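Molinate hydrolase (Gulosibacter molinativorax, PDB 4WGX) probably hydrolyses the thiocarbamate herbicide molinate, as a metal-dependent enzyme of the amidohydrolase superfamily. Local coordinates at residues F207-V212 with P247-T252; D267-A272 with L293-Q298. All coordinates share one frame; numbering follows the deposited sequence.

Interaction 1 (F207-V212 with P247-T252); sequences FCKIAV and PLLTHT
Cys208 N and Pro247 O open a ladder of parallel-strand hydrogen bonds at 3.1 Å, continued by Leu249 N to Cys208 O (2.7 Å), Ile210 N to Leu249 O and His251 N to Ile210 O. Val212 N closes it weakly on His251 O, where an inverse gamma turn centred on Ala211 bends the chain. On one face Leu249 CB lies 3.6 Å from Lys209 CG, and its methyl CD2 reaches Phe207 CE1 at 3.9 Å. Lys209 leaves the backbone with CG opposite N (chi1 -164°) and bends at chi3 (85°); its NZ donates to water 1 at 2.7 Å, and this water lies in the ring plane of His251, 2.9 Å from ND1. Thr113 also holds NZ, while Asp214 O bonds His251 NE2, helping to fix the rotation of a ring known to bind zinc, though no metal is bound here. On the opposite face Ile210 CD1 meets Leu248 CD1 at 3.6 Å; past the strand end Val212 CG2 lies alongside Thr250 CG2. Both strands belong to the parallel sheet of the TIM barrel, flanked by strands 143-144 and 268-270; helix 231-243 covers Ile210, Cys208 and Leu248 from outside.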
loop_
_atom_site.group_PDB
_atom_site.type_symbol
_atom_site.label_atom_id
_atom_site.label_comp_id
_atom_site.label_asym_id
_atom_site.label_seq_id
_atom_site.Cartn_x
_atom_site.Cartn_y
_atom_site.Cartn_z
ATOM N N PHE A 207 -25.104 -16.514 -24.149
ATOM C CA PHE A 207 -24.194 -15.829 -25.051
ATOM C C PHE A 207 -22.805 -15.864 -24.435
ATOM O O PHE A 207 -22.651 -16.305 -23.304
ATOM C CB PHE A 207 -24.653 -14.395 -25.323
ATOM C CG PHE A 207 -25.064 -13.646 -24.098
ATOM C CD1 PHE A 207 -24.136 -12.931 -23.365
ATOM C CD2 PHE A 207 -26.375 -13.638 -23.681
ATOM C CE1 PHE A 207 -24.512 -12.238 -22.257
ATOM C CE2 PHE A 207 -26.745 -12.947 -22.554
ATOM C CZ PHE A 207 -25.813 -12.254 -21.837
ATOM N N CYS A 208 -21.791 -15.420 -25.173
ATOM C CA CYS A 208 -20.423 -15.492 -24.687
ATOM C C CYS A 208 -19.731 -14.159 -24.848
ATOM O O CYS A 208 -19.694 -13.619 -25.952
ATOM C CB CYS A 208 -19.638 -16.566 -25.423
ATOM S SG CYS A 208 -17.969 -16.757 -24.785
ATOM N N LYS A 209 -19.193 -13.633 -23.745
ATOM C CA LYS A 209 -18.420 -12.399 -23.782
ATOM C C LYS A 209 -16.937 -12.669 -23.630
ATOM O O LYS A 209 -16.494 -13.317 -22.684
ATOM C CB LYS A 209 -18.860 -11.418 -22.703
ATOM C CG LYS A 209 -18.340 -10.030 -22.991
ATOM C CD LYS A 209 -19.077 -8.938 -22.249
ATOM C CE LYS A 209 -18.544 -8.716 -20.857
ATOM N NZ LYS A 209 -18.892 -7.356 -20.400
ATOM N N ILE A 210 -16.184 -12.146 -24.579
ATOM C CA ILE A 210 -14.741 -12.300 -24.614
ATOM C C ILE A 210 -14.043 -10.983 -24.255
ATOM O O ILE A 210 -14.415 -9.916 -24.738
ATOM C CB ILE A 210 -14.286 -12.782 -26.001
ATOM C CG1 ILE A 210 -14.865 -14.171 -26.270
ATOM C CG2 ILE A 210 -12.779 -12.813 -26.088
ATOM C CD1 ILE A 210 -14.654 -14.677 -27.666
ATOM N N ALA A 211 -13.045 -11.072 -23.381
ATOM C CA ALA A 211 -12.211 -9.924 -23.051
ATOM C C ALA A 211 -11.195 -9.702 -24.153
ATOM O O ALA A 211 -10.099 -10.218 -24.077
ATOM C CB ALA A 211 -11.507 -10.140 -21.727
ATOM N N VAL A 212 -11.562 -8.949 -25.182
ATOM C CA VAL A 212 -10.649 -8.687 -26.285
ATOM C C VAL A 212 -9.459 -7.901 -25.754
ATOM O O VAL A 212 -8.309 -8.210 -26.049
ATOM C CB VAL A 212 -11.329 -7.914 -27.426
ATOM C CG1 VAL A 212 -10.325 -7.534 -28.495
ATOM C CG2 VAL A 212 -12.444 -8.736 -28.031
ATOM N N PRO A 247 -24.791 -15.840 -29.434
ATOM C CA PRO A 247 -24.230 -14.522 -29.755
ATOM C C PRO A 247 -22.849 -14.257 -29.146
ATOM O O PRO A 247 -22.518 -14.754 -28.070
ATOM C CB PRO A 247 -25.253 -13.553 -29.165
ATOM C CG PRO A 247 -26.488 -14.316 -29.054
ATOM C CD PRO A 247 -26.083 -15.715 -28.745
ATOM N N LEU A 248 -22.060 -13.467 -29.864
ATOM C CA LEU A 248 -20.729 -13.092 -29.441
ATOM C C LEU A 248 -20.743 -11.683 -28.880
ATOM O O LEU A 248 -21.138 -10.753 -29.570
ATOM C CB LEU A 248 -19.758 -13.182 -30.616
ATOM C CG LEU A 248 -18.339 -12.671 -30.379
ATOM C CD1 LEU A 248 -17.621 -13.544 -29.394
ATOM C CD2 LEU A 248 -17.592 -12.603 -31.681
ATOM N N LEU A 249 -20.338 -11.533 -27.622
ATOM C CA LEU A 249 -20.116 -10.213 -27.040
ATOM C C LEU A 249 -18.623 -9.962 -26.908
ATOM O O LEU A 249 -17.840 -10.896 -26.781
ATOM C CB LEU A 249 -20.793 -10.073 -25.673
ATOM C CG LEU A 249 -22.237 -9.582 -25.679
ATOM C CD1 LEU A 249 -23.138 -10.562 -26.419
ATOM C CD2 LEU A 249 -22.735 -9.348 -24.259
ATOM N N THR A 250 -18.241 -8.694 -26.950
ATOM C CA THR A 250 -16.863 -8.306 -26.706
ATOM C C THR A 250 -16.754 -7.252 -25.613
ATOM O O THR A 250 -17.654 -6.439 -25.410
ATOM C CB THR A 250 -16.193 -7.761 -27.976
ATOM O OG1 THR A 250 -16.925 -6.634 -28.466
ATOM C CG2 THR A 250 -16.121 -8.824 -29.044
ATOM N N HIS A 251 -15.642 -7.316 -24.894
ATOM C CA HIS A 251 -15.201 -6.246 -24.014
ATOM C C HIS A 251 -13.984 -5.590 -24.657
ATOM O O HIS A 251 -12.992 -6.248 -24.901
ATOM C CB HIS A 251 -14.878 -6.801 -22.626
ATOM C CG HIS A 251 -14.030 -5.905 -21.782
ATOM N ND1 HIS A 251 -14.560 -4.947 -20.943
ATOM C CD2 HIS A 251 -12.687 -5.838 -21.621
ATOM C CE1 HIS A 251 -13.583 -4.330 -20.309
ATOM N NE2 HIS A 251 -12.438 -4.850 -20.702
ATOM N N THR A 252 -14.083 -4.298 -24.945
ATOM C CA THR A 252 -12.992 -3.538 -25.534
ATOM C C THR A 252 -12.797 -2.215 -24.817
ATOM O O THR A 252 -13.746 -1.638 -24.314
ATOM C CB THR A 252 -13.220 -3.255 -27.046
ATOM O OG1 THR A 252 -14.415 -2.495 -27.238
ATOM C CG2 THR A 252 -13.308 -4.533 -27.823
HETATM O O HOH W 1 -17.391 -5.144 -20.615
#

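Interaction 2 (D267-A272 with L293-Q298); sequences DLMIHA and LWSEVQ
Glu296 places CG opposite its backbone N (chi1 -177°) and then bends at chi2 (-97°), which swings its carboxylate across Ile270 CG2 and brings OE1 to the backbone N-H of His271. There OE1 accepts from His271 N at 2.6 Å, met nearly along the C-O direction, while the backbone O of the same glutamate takes Ala272 N at 3.0 Å. Upstream, two backbone bonds flank the one bridge, Met269 with Ser295: Met269 N to Trp294 O (3.1 Å) and Glu296 N to Met269 O (2.9 Å). The Met269 chain curls at chi3 (-58°), bringing CE to 3.6 Å from Ser295 OG and also against Leu293 CB. Leu268 lies obliquely across Trp294, its CD1 3.6 Å from Trp294 CB, and the edge of the indole faces Asp267 O. Water 2 donates to that carbonyl and accepts from Trp294 N, bridging the two segments. Gln298 sets its amide almost perpendicular to the His271 ring, with NE2 near the ring edge, 4.1 Å from CD2; Asp342 holds NE2. Glu296 thus grips the turn after strand 268-270 with a side-chain and a backbone oxygen. By replacing strand pairing where the chain turns, its carboxylate satisfies a buried N-H and probably helps place His271, a zinc ligand known for this protein, although no metal occupies the site here.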
loop_
_atom_site.group_PDB
_atom_site.type_symbol
_atom_site.label_atom_id
_atom_site.label_comp_id
_atom_site.label_asym_id
_atom_site.label_seq_id
_atom_site.Cartn_x
_atom_site.Cartn_y
_atom_site.Cartn_z
ATOM N N ASP A 267 -21.794 -9.558 -32.210
ATOM C CA ASP A 267 -23.226 -9.306 -32.121
ATOM C C ASP A 267 -23.523 -8.124 -31.215
ATOM O O ASP A 267 -24.481 -7.391 -31.436
ATOM C CB ASP A 267 -23.952 -10.548 -31.624
ATOM C CG ASP A 267 -23.882 -11.694 -32.623
ATOM O OD1 ASP A 267 -24.608 -11.634 -33.638
ATOM O OD2 ASP A 267 -23.116 -12.648 -32.388
ATOM N N LEU A 268 -22.704 -7.947 -30.188
ATOM C CA LEU A 268 -22.818 -6.772 -29.342
ATOM C C LEU A 268 -21.472 -6.397 -28.744
ATOM O O LEU A 268 -20.776 -7.220 -28.159
ATOM C CB LEU A 268 -23.841 -6.999 -28.241
ATOM C CG LEU A 268 -24.197 -5.753 -27.432
ATOM C CD1 LEU A 268 -24.816 -4.671 -28.291
ATOM C CD2 LEU A 268 -25.124 -6.124 -26.307
ATOM N N MET A 269 -21.120 -5.131 -28.897
ATOM C CA MET A 269 -19.852 -4.621 -28.413
ATOM C C MET A 269 -20.078 -3.762 -27.175
ATOM O O MET A 269 -20.628 -2.676 -27.268
ATOM C CB MET A 269 -19.162 -3.845 -29.536
ATOM C CG MET A 269 -18.613 -4.783 -30.600
ATOM S SD MET A 269 -18.083 -4.027 -32.121
ATOM C CE MET A 269 -19.573 -3.211 -32.634
ATOM N N ILE A 270 -19.673 -4.271 -26.015
ATOM C CA ILE A 270 -19.942 -3.603 -24.747
ATOM C C ILE A 270 -18.973 -2.450 -24.538
ATOM O O ILE A 270 -17.784 -2.560 -24.827
ATOM C CB ILE A 270 -19.866 -4.572 -23.556
ATOM C CG1 ILE A 270 -20.787 -5.773 -23.782
ATOM C CG2 ILE A 270 -20.247 -3.858 -22.278
ATOM C CD1 ILE A 270 -22.251 -5.438 -23.848
ATOM N N HIS A 271 -19.514 -1.371 -23.981
ATOM C CA HIS A 271 -18.923 -0.031 -23.986
ATOM C C HIS A 271 -17.916 0.198 -25.116
ATOM O O HIS A 271 -16.730 0.423 -24.889
ATOM C CB HIS A 271 -18.288 0.306 -22.622
ATOM C CG HIS A 271 -17.446 -0.773 -22.023
ATOM N ND1 HIS A 271 -16.279 -1.227 -22.604
ATOM C CD2 HIS A 271 -17.565 -1.439 -20.852
ATOM C CE1 HIS A 271 -15.744 -2.156 -21.834
ATOM N NE2 HIS A 271 -16.501 -2.304 -20.765
ATOM N N ALA A 272 -18.450 0.178 -26.333
ATOM C CA ALA A 272 -17.719 0.399 -27.576
ATOM C C ALA A 272 -17.031 1.762 -27.671
ATOM O O ALA A 272 -16.049 1.901 -28.383
ATOM C CB ALA A 272 -18.684 0.228 -28.752
ATOM N N LEU A 293 -23.529 -3.345 -37.181
ATOM C CA LEU A 293 -23.269 -4.015 -35.913
ATOM C C LEU A 293 -23.784 -3.194 -34.744
ATOM O O LEU A 293 -23.855 -1.977 -34.823
ATOM C CB LEU A 293 -21.785 -4.263 -35.716
ATOM C CG LEU A 293 -21.081 -5.091 -36.776
ATOM C CD1 LEU A 293 -19.637 -5.240 -36.369
ATOM C CD2 LEU A 293 -21.743 -6.449 -36.959
ATOM N N TRP A 294 -24.146 -3.880 -33.669
ATOM C CA TRP A 294 -24.670 -3.234 -32.470
ATOM C C TRP A 294 -23.576 -2.819 -31.492
ATOM O O TRP A 294 -22.753 -3.634 -31.091
ATOM C CB TRP A 294 -25.651 -4.166 -31.745
ATOM C CG TRP A 294 -26.879 -4.466 -32.525
ATOM C CD1 TRP A 294 -27.175 -5.624 -33.167
ATOM C CD2 TRP A 294 -27.977 -3.587 -32.758
ATOM N NE1 TRP A 294 -28.387 -5.527 -33.784
ATOM C CE2 TRP A 294 -28.907 -4.283 -33.551
ATOM C CE3 TRP A 294 -28.268 -2.279 -32.377
ATOM C CZ2 TRP A 294 -30.104 -3.719 -33.968
ATOM C CZ3 TRP A 294 -29.454 -1.717 -32.788
ATOM C CH2 TRP A 294 -30.359 -2.433 -33.585
ATOM N N SER A 295 -23.586 -1.549 -31.109
ATOM C CA SER A 295 -22.685 -1.039 -30.080
ATOM C C SER A 295 -23.476 -0.696 -28.839
ATOM O O SER A 295 -24.446 0.046 -28.903
ATOM C CB SER A 295 -21.931 0.207 -30.555
ATOM O OG SER A 295 -21.136 -0.058 -31.685
ATOM N N GLU A 296 -23.072 -1.255 -27.712
ATOM C CA GLU A 296 -23.574 -0.801 -26.432
ATOM C C GLU A 296 -22.639 0.315 -25.979
ATOM O O GLU A 296 -21.433 0.246 -26.184
ATOM C CB GLU A 296 -23.645 -1.953 -25.427
ATOM C CG GLU A 296 -24.221 -1.575 -24.074
ATOM C CD GLU A 296 -23.148 -1.262 -23.031
ATOM O OE1 GLU A 296 -22.005 -0.922 -23.398
ATOM O OE2 GLU A 296 -23.447 -1.370 -21.836
ATOM N N VAL A 297 -23.208 1.367 -25.417
ATOM C CA VAL A 297 -22.416 2.457 -24.881
ATOM C C VAL A 297 -22.940 2.774 -23.497
ATOM O O VAL A 297 -24.100 2.525 -23.213
ATOM C CB VAL A 297 -22.471 3.698 -25.774
ATOM C CG1 VAL A 297 -22.057 3.350 -27.191
ATOM C CG2 VAL A 297 -23.859 4.293 -25.772
ATOM N N GLN A 298 -22.077 3.309 -22.641
ATOM C CA GLN A 298 -22.424 3.575 -21.254
ATOM C C GLN A 298 -22.072 5.010 -20.907
ATOM O O GLN A 298 -20.966 5.286 -20.479
ATOM C CB GLN A 298 -21.700 2.591 -20.332
ATOM C CG GLN A 298 -22.144 1.159 -20.582
ATOM C CD GLN A 298 -21.431 0.109 -19.759
ATOM O OE1 GLN A 298 -21.651 -1.079 -19.951
ATOM N NE2 GLN A 298 -20.583 0.530 -18.845
HETATM O O HOH W 2 -23.704 -6.722 -34.041
#

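From the N terminus, interaction 1 closes a 34-residue connection that includes helices 217-220 and 231-243, a beta-alpha-beta crossover between parallel strands. The chain then runs through helix 255-263 into strand 268-270, and interaction 2 closes a second crossover by way of helix 282-291. The two loops follow in series, neither nesting nor crossing. Their middle strands are neighbours: Thr250 O bonds Ile270 N, and Asp267 OD2 reaches Leu248 N. Together 207-212, 247-252, 267-272 and 293-298 form successive staves of the barrel wall. At their C-terminal ends the rings of His251 and His271 meet, bringing the zinc ligands of both contacts to one site.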